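Long-range contacts in alcohol dehydrogenase (Escherichia coli, PDB 5VM2), which is of unknown specificity but, as a member of the zinc-containing alcohol dehydrogenase family, probably oxidises or reduces a substrate with NAD(H) or NADP(H): residues I180-L185 / A207-L212; K170-L175 / T194-V199; V201-L206 / V217-K222. All coordinates share one frame; numbering follows the deposited sequence.

Contact 1: residues I180-L185 / A207-L212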
# COMPACT_ATOMS: atom_id res chain seq x y z
N ILE A 180 1.44 3.84 5.05
CA ILE A 180 2.41 3.99 3.97
C ILE A 180 3.68 4.68 4.44
O ILE A 180 4.78 4.37 3.96
CB ILE A 180 1.77 4.73 2.78
CG1 ILE A 180 0.51 3.99 2.32
CG2 ILE A 180 2.75 4.83 1.65
CD1 ILE A 180 0.77 2.57 1.85
N GLY A 181 3.57 5.62 5.39
CA GLY A 181 4.76 6.25 5.92
C GLY A 181 5.63 5.29 6.71
O GLY A 181 6.86 5.35 6.65
N LEU A 182 5.00 4.38 7.46
CA LEU A 182 5.75 3.38 8.21
C LEU A 182 6.36 2.34 7.28
O LEU A 182 7.48 1.88 7.51
CB LEU A 182 4.83 2.72 9.24
CG LEU A 182 4.32 3.72 10.28
CD1 LEU A 182 3.31 3.07 11.22
CD2 LEU A 182 5.48 4.31 11.06
N MET A 183 5.64 1.97 6.21
CA MET A 183 6.22 1.09 5.20
C MET A 183 7.43 1.75 4.54
O MET A 183 8.45 1.09 4.31
CB MET A 183 5.18 0.74 4.13
CG MET A 183 4.01 -0.10 4.63
SD MET A 183 4.53 -1.55 5.56
CE MET A 183 2.98 -2.46 5.67
N THR A 184 7.32 3.04 4.21
CA THR A 184 8.44 3.75 3.60
C THR A 184 9.63 3.83 4.55
O THR A 184 10.78 3.65 4.13
CB THR A 184 7.99 5.15 3.17
OG1 THR A 184 6.84 5.05 2.31
CG2 THR A 184 9.11 5.87 2.42
N LEU A 185 9.36 4.07 5.83
CA LEU A 185 10.42 4.08 6.84
C LEU A 185 11.19 2.76 6.86
O LEU A 185 12.42 2.75 6.80
CB LEU A 185 9.80 4.37 8.21
CG LEU A 185 10.53 3.97 9.50
CD1 LEU A 185 11.82 4.78 9.65
CD2 LEU A 185 9.59 4.16 10.70
N ALA A 207 4.94 6.93 18.12
CA ALA A 207 5.45 5.82 18.92
C ALA A 207 5.77 4.62 18.04
O ALA A 207 6.79 3.95 18.23
CB ALA A 207 4.42 5.43 19.99
N MET A 208 4.92 4.35 17.04
CA MET A 208 5.17 3.23 16.15
C MET A 208 6.34 3.52 15.21
O MET A 208 7.11 2.62 14.89
CB MET A 208 3.91 2.90 15.36
CG MET A 208 4.07 1.73 14.43
SD MET A 208 3.51 0.19 15.16
CE MET A 208 5.05 -0.66 15.32
N ALA A 209 6.48 4.78 14.78
CA ALA A 209 7.62 5.15 13.95
C ALA A 209 8.93 4.89 14.67
O ALA A 209 9.87 4.33 14.10
CB ALA A 209 7.51 6.62 13.54
N GLU A 210 9.00 5.30 15.94
CA GLU A 210 10.20 5.06 16.74
C GLU A 210 10.43 3.57 16.96
O GLU A 210 11.58 3.11 16.92
CB GLU A 210 10.07 5.80 18.08
CG GLU A 210 11.06 5.35 19.15
CD GLU A 210 12.46 5.90 18.93
OE1 GLU A 210 13.40 5.43 19.60
OE2 GLU A 210 12.62 6.81 18.08
N GLN A 211 9.37 2.80 17.17
CA GLN A 211 9.53 1.36 17.31
C GLN A 211 10.06 0.74 16.02
O GLN A 211 10.89 -0.17 16.05
CB GLN A 211 8.19 0.71 17.70
CG GLN A 211 8.23 -0.81 17.71
CD GLN A 211 6.91 -1.44 18.13
OE1 GLN A 211 6.13 -0.84 18.88
NE2 GLN A 211 6.65 -2.65 17.64
N LEU A 212 9.59 1.22 14.88
CA LEU A 212 9.99 0.68 13.59
C LEU A 212 11.30 1.27 13.07
O LEU A 212 11.70 0.94 11.95
CB LEU A 212 8.87 0.88 12.56
CG LEU A 212 7.65 -0.00 12.83
CD1 LEU A 212 6.60 0.16 11.75
CD2 LEU A 212 8.06 -1.46 12.97
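L182 overlaps three residues of segment 207-212 at once, two on the helix and L212 just past its end, each through a different carbon. Its CD1 lies against M208 CG at 3.6 Å, where the two side chains cross at about a right angle. Its other methyl, CD2, rests on the backbone of A209, with A209 CA at 3.7 Å, and also touches the A209 methyl. The stem of the same leucine is used as well: L182 CB meets L212 CD1 at 4.0 Å. M208 has CG anti to its backbone N (chi1 -179°), and it is this methylene, not the sulfur, that makes the closest approach to L182.

One turn further on, L185 contributes mainly CD2, which sits 3.4 Å from A209 O and 3.8 Å from L212 CB. Both leucines thus touch main-chain atoms of A209. No hydrogen bond joins the segments, so the contact is wholly van der Waals, and all five touching residues are buried. The axes of segments 180-185 and 207-211 diverge by 17° and approach to 10.2 Å. Beneath the pair, L185 touches I174 and I196 and A209 touches V198, all strand residues. Two near-parallel helices packed side by side over one face of a parallel sheet are characteristic of the Rossmann fold, here the presumed dinucleotide-binding domain of the dehydrogenase.

Contact 2: residues K170-L175 / T194-V199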
# COMPACT_ATOMS: atom_id res chain seq x y z
N LYS A 170 22.38 9.30 3.03
CA LYS A 170 21.29 10.17 2.62
C LYS A 170 20.37 10.40 3.81
O LYS A 170 19.83 9.45 4.38
CB LYS A 170 20.52 9.58 1.44
CG LYS A 170 21.39 9.47 0.19
CD LYS A 170 20.59 9.13 -1.05
CE LYS A 170 21.45 9.36 -2.30
NZ LYS A 170 20.85 8.78 -3.53
N LYS A 171 20.23 11.66 4.21
CA LYS A 171 19.34 12.01 5.31
C LYS A 171 17.92 12.08 4.78
O LYS A 171 17.67 12.71 3.75
CB LYS A 171 19.74 13.34 5.94
CG LYS A 171 21.11 13.33 6.58
CD LYS A 171 21.34 14.58 7.40
CE LYS A 171 20.41 14.62 8.60
NZ LYS A 171 20.80 13.65 9.66
N ILE A 172 16.99 11.46 5.49
CA ILE A 172 15.64 11.24 4.98
C ILE A 172 14.62 11.83 5.96
O ILE A 172 14.76 11.69 7.18
CB ILE A 172 15.38 9.74 4.74
CG1 ILE A 172 16.31 9.25 3.62
CG2 ILE A 172 13.93 9.47 4.38
CD1 ILE A 172 16.01 7.87 3.14
N ILE A 173 13.62 12.51 5.41
CA ILE A 173 12.46 12.99 6.15
C ILE A 173 11.23 12.33 5.55
O ILE A 173 11.01 12.42 4.34
CB ILE A 173 12.33 14.51 6.11
CG1 ILE A 173 13.53 15.18 6.78
CG2 ILE A 173 11.03 14.94 6.79
CD1 ILE A 173 13.54 16.69 6.63
N ILE A 174 10.44 11.68 6.39
CA ILE A 174 9.19 11.06 5.97
C ILE A 174 8.05 11.85 6.60
O ILE A 174 7.92 11.90 7.83
CB ILE A 174 9.14 9.58 6.36
CG1 ILE A 174 10.22 8.82 5.58
CG2 ILE A 174 7.76 9.00 6.10
CD1 ILE A 174 10.36 7.40 5.99
N LEU A 175 7.23 12.48 5.76
CA LEU A 175 6.06 13.22 6.23
C LEU A 175 4.88 12.26 6.26
O LEU A 175 4.35 11.87 5.21
CB LEU A 175 5.79 14.42 5.32
CG LEU A 175 6.94 15.43 5.19
CD1 LEU A 175 6.53 16.58 4.27
CD2 LEU A 175 7.37 15.96 6.55
N THR A 194 20.50 5.67 7.52
CA THR A 194 20.73 5.66 8.96
C THR A 194 20.16 6.87 9.68
O THR A 194 20.08 6.85 10.92
CB THR A 194 22.24 5.59 9.26
OG1 THR A 194 22.88 6.75 8.73
CG2 THR A 194 22.85 4.34 8.63
N GLU A 195 19.77 7.92 8.96
CA GLU A 195 19.22 9.14 9.56
C GLU A 195 17.86 9.38 8.92
O GLU A 195 17.78 9.84 7.78
CB GLU A 195 20.16 10.33 9.37
CG GLU A 195 21.57 10.12 9.89
CD GLU A 195 21.66 10.25 11.40
OE1 GLU A 195 20.91 11.07 11.97
OE2 GLU A 195 22.47 9.52 12.01
N ILE A 196 16.80 9.04 9.65
CA ILE A 196 15.43 9.12 9.15
C ILE A 196 14.59 9.86 10.18
O ILE A 196 14.41 9.36 11.29
CB ILE A 196 14.83 7.73 8.88
CG1 ILE A 196 15.79 6.84 8.10
CG2 ILE A 196 13.51 7.87 8.15
CD1 ILE A 196 15.27 5.43 7.89
N ALA A 197 14.06 11.01 9.80
CA ALA A 197 13.11 11.75 10.63
C ALA A 197 11.70 11.48 10.11
O ALA A 197 11.47 11.46 8.90
CB ALA A 197 13.41 13.25 10.61
N VAL A 198 10.77 11.26 11.04
CA VAL A 198 9.38 10.97 10.70
C VAL A 198 8.49 11.99 11.39
O VAL A 198 8.61 12.20 12.60
CB VAL A 198 8.98 9.54 11.09
CG1 VAL A 198 7.50 9.32 10.84
CG2 VAL A 198 9.81 8.52 10.31
N VAL A 199 7.59 12.60 10.63
CA VAL A 199 6.74 13.69 11.09
C VAL A 199 5.29 13.23 10.99
O VAL A 199 4.85 12.75 9.94
CB VAL A 199 6.95 14.96 10.25
CG1 VAL A 199 6.08 16.10 10.77
CG2 VAL A 199 8.42 15.35 10.22
O HOH W 1 21.13 7.98 6.24
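I172 and I174 carry the backbone bonding between the two strands, each through both its N-H and its C=O. I172 N donates to E195 O and I172 O accepts from A197 N (2.8 Å); I174 N then donates to A197 O (2.7 Å, angle at hydrogen 170°) and I174 O accepts from V199 N. Each isoleucine therefore bonds the residues before and after its partner, I196 or V198, which is the evidence for a parallel pairing; the segments run 17° apart. CA-H...O contacts supplement it, among them I196 CA to I172 O at 3.3 Å.

Apolar contacts line both faces. On one, the CG2 branch of I196 touches two isoleucines, 3.8 Å from I174 CD1 and 4.1 Å from I172 CG2. L185 and C188 of helix 179-190 cover this face. On the other, L175 CD2 meets V199 CB at 3.9 Å, and I173 CG1 approaches the A197 methyl. F232 of helix 225-232 touches I173 and A197 there.

Charge appears at the start of the strands. K171 and E195 lie side by side, pointing the same way, and the lysine chain bends at chi3 (66°) and chi4 (73°), bringing NZ near the glutamate's stem and to 3.5 Å from E195 OE1 in a long salt bridge. K171 also makes a cation-pi contact with F232. Nearby, a water donates to K170 O and accepts from T194 N, linking the segments ahead of the first direct bond.

The chemistry therefore changes along the pair: its buried length rests on main-chain bonds and branched aliphatic packing, whereas its more exposed beginning adds a long salt bridge and a water bridge.

Contact 3: residues V201-L206 / V217-K222; sequences VLEKRL and VINGAK
A beta-alpha-beta unit made of strand 195-200, helix 203-211 and strand 216-219 is closed here, where the first turn of the helix meets the last residues of the second strand. L206 is the apolar link: its CD1 reaches N219 CA and I218 O, both at 3.6 Å, while CD2 passes V217 CB at 4.1 Å. The L206 and V217 side chains slide past each other in opposite directions, and V217 CG1 lies 3.7 Å from L206 O.

The polar link is N219. In the E203 conformer described here, one of two, N219 ND2 donates to E203 OE2 at 2.9 Å in a nearly straight bond (170°), which may therefore not be constant. The acceptor lies in the amide plane, but the amide meets the carboxylate from above its plane; the two flat groups are 34° apart. A water that donates to V201 O and accepts from N219 ND2 over a long 3.3 Å connects the amide to the loop leading into helix 203-211.

N219 OD1 works within its own segment, accepting from A221 N at 2.8 Å in the amide's carbonyl plane, an Asx turn, and from K222 N above that plane. ND2 thus bonds across the contact while OD1 holds the turn after the strand. V201 CG1 packs near A221 CB at this turn. Around the contact, the I218 backbone is hydrogen-bonded to V198 and D200 of strand 195-200, and its side chain reaches R228 and C229 of helix 225-232.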
# COMPACT_ATOMS: atom_id res chain seq x y z
N VAL A 201 1.20 13.89 13.42
CA VAL A 201 0.48 14.67 14.42
C VAL A 201 -0.16 13.82 15.50
O VAL A 201 -0.77 14.36 16.41
CB VAL A 201 -0.59 15.58 13.76
CG1 VAL A 201 0.07 16.64 12.90
CG2 VAL A 201 -1.58 14.74 12.95
N LEU A 202 -0.03 12.49 15.42
CA LEU A 202 -0.64 11.59 16.39
C LEU A 202 0.47 10.85 17.13
O LEU A 202 1.32 10.20 16.51
CB LEU A 202 -1.59 10.62 15.70
CG LEU A 202 -2.87 11.27 15.17
CD1 LEU A 202 -3.64 10.32 14.26
CD2 LEU A 202 -3.75 11.74 16.32
N GLU A 203 0.45 10.94 18.46
CA GLU A 203 1.53 10.37 19.26
C GLU A 203 1.61 8.85 19.11
O GLU A 203 2.70 8.28 19.20
CB GLU A 203 1.37 10.75 20.73
CG GLU A 203 1.87 12.15 21.07
CD GLU A 203 3.36 12.33 20.82
OE1 GLU A 203 4.11 11.34 20.91
OE2 GLU A 203 3.79 13.47 20.53
N LYS A 204 0.48 8.19 18.86
CA LYS A 204 0.50 6.74 18.69
C LYS A 204 1.24 6.34 17.41
O LYS A 204 1.93 5.32 17.39
CB LYS A 204 -0.92 6.18 18.67
CG LYS A 204 -1.72 6.42 19.95
CD LYS A 204 -0.83 6.41 21.19
CE LYS A 204 -1.49 7.17 22.33
NZ LYS A 204 -0.56 7.39 23.47
N ARG A 205 1.10 7.13 16.35
CA ARG A 205 1.83 6.84 15.12
C ARG A 205 3.32 7.12 15.28
O ARG A 205 4.16 6.38 14.75
CB ARG A 205 1.25 7.65 13.96
CG ARG A 205 -0.19 7.31 13.62
CD ARG A 205 -0.63 7.93 12.30
NE ARG A 205 -1.93 7.43 11.87
CZ ARG A 205 -2.53 7.77 10.73
NH1 ARG A 205 -1.94 8.61 9.90
NH2 ARG A 205 -3.72 7.26 10.42
N LEU A 206 3.66 8.19 16.01
CA LEU A 206 5.07 8.48 16.24
C LEU A 206 5.71 7.46 17.17
O LEU A 206 6.90 7.14 17.02
CB LEU A 206 5.23 9.89 16.81
CG LEU A 206 4.86 11.00 15.83
CD1 LEU A 206 5.09 12.37 16.46
CD2 LEU A 206 5.65 10.86 14.54
N VAL A 217 11.62 11.49 15.73
CA VAL A 217 10.19 11.65 15.47
C VAL A 217 9.79 13.06 15.86
O VAL A 217 10.26 13.60 16.87
CB VAL A 217 9.34 10.60 16.21
CG1 VAL A 217 9.61 9.21 15.64
CG2 VAL A 217 9.64 10.62 17.70
N ILE A 218 8.92 13.67 15.06
CA ILE A 218 8.58 15.08 15.20
C ILE A 218 7.06 15.21 15.14
O ILE A 218 6.43 14.78 14.17
CB ILE A 218 9.24 15.94 14.11
CG1 ILE A 218 10.75 16.00 14.34
CG2 ILE A 218 8.64 17.34 14.09
CD1 ILE A 218 11.55 16.27 13.06
N ASN A 219 6.48 15.79 16.19
CA ASN A 219 5.04 16.01 16.24
C ASN A 219 4.76 17.42 15.74
O ASN A 219 4.94 18.40 16.47
CB ASN A 219 4.52 15.80 17.66
CG ASN A 219 3.00 15.93 17.75
OD1 ASN A 219 2.39 16.71 17.03
ND2 ASN A 219 2.40 15.15 18.64
N GLY A 220 4.29 17.51 14.49
CA GLY A 220 4.01 18.78 13.85
C GLY A 220 2.91 19.59 14.50
O GLY A 220 2.79 20.79 14.20
N ALA A 221 2.10 18.99 15.37
CA ALA A 221 1.10 19.74 16.11
C ALA A 221 1.67 20.37 17.36
O ALA A 221 1.21 21.45 17.77
CB ALA A 221 -0.08 18.83 16.48
N LYS A 222 2.67 19.74 17.98
CA LYS A 222 3.29 20.25 19.19
C LYS A 222 4.66 20.88 18.94
O LYS A 222 5.21 21.50 19.86
CB LYS A 222 3.44 19.12 20.22
CG LYS A 222 2.20 18.25 20.37
CD LYS A 222 2.04 17.74 21.79
CE LYS A 222 0.75 16.94 21.94
NZ LYS A 222 -0.23 17.61 22.85
O HOH W 2 -0.83 15.23 19.06

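The three contacts share one parallel six-stranded sheet with its helices. Along the chain, contacts 1 and 2 interleave, as do contacts 1 and 3, whereas contact 2 closes before contact 3 begins. Contact 2 pairs strands 171-175 and 195-200, and contact 1 joins helices 179-190 and 203-211 over that pair, the two centres about 11 Å apart. Contact 3, its centre about 12 Å from that of contact 1 and 14 Å from that of contact 2, ties helix 203-211 to strand 216-219, the edge strand within this chain. Two successive beta-alpha-beta units are thus joined strand to strand, helix to helix and helix to strand, in the 3-2-1 half of the Rossmann-type sheet (order 3-2-1-4-5-6).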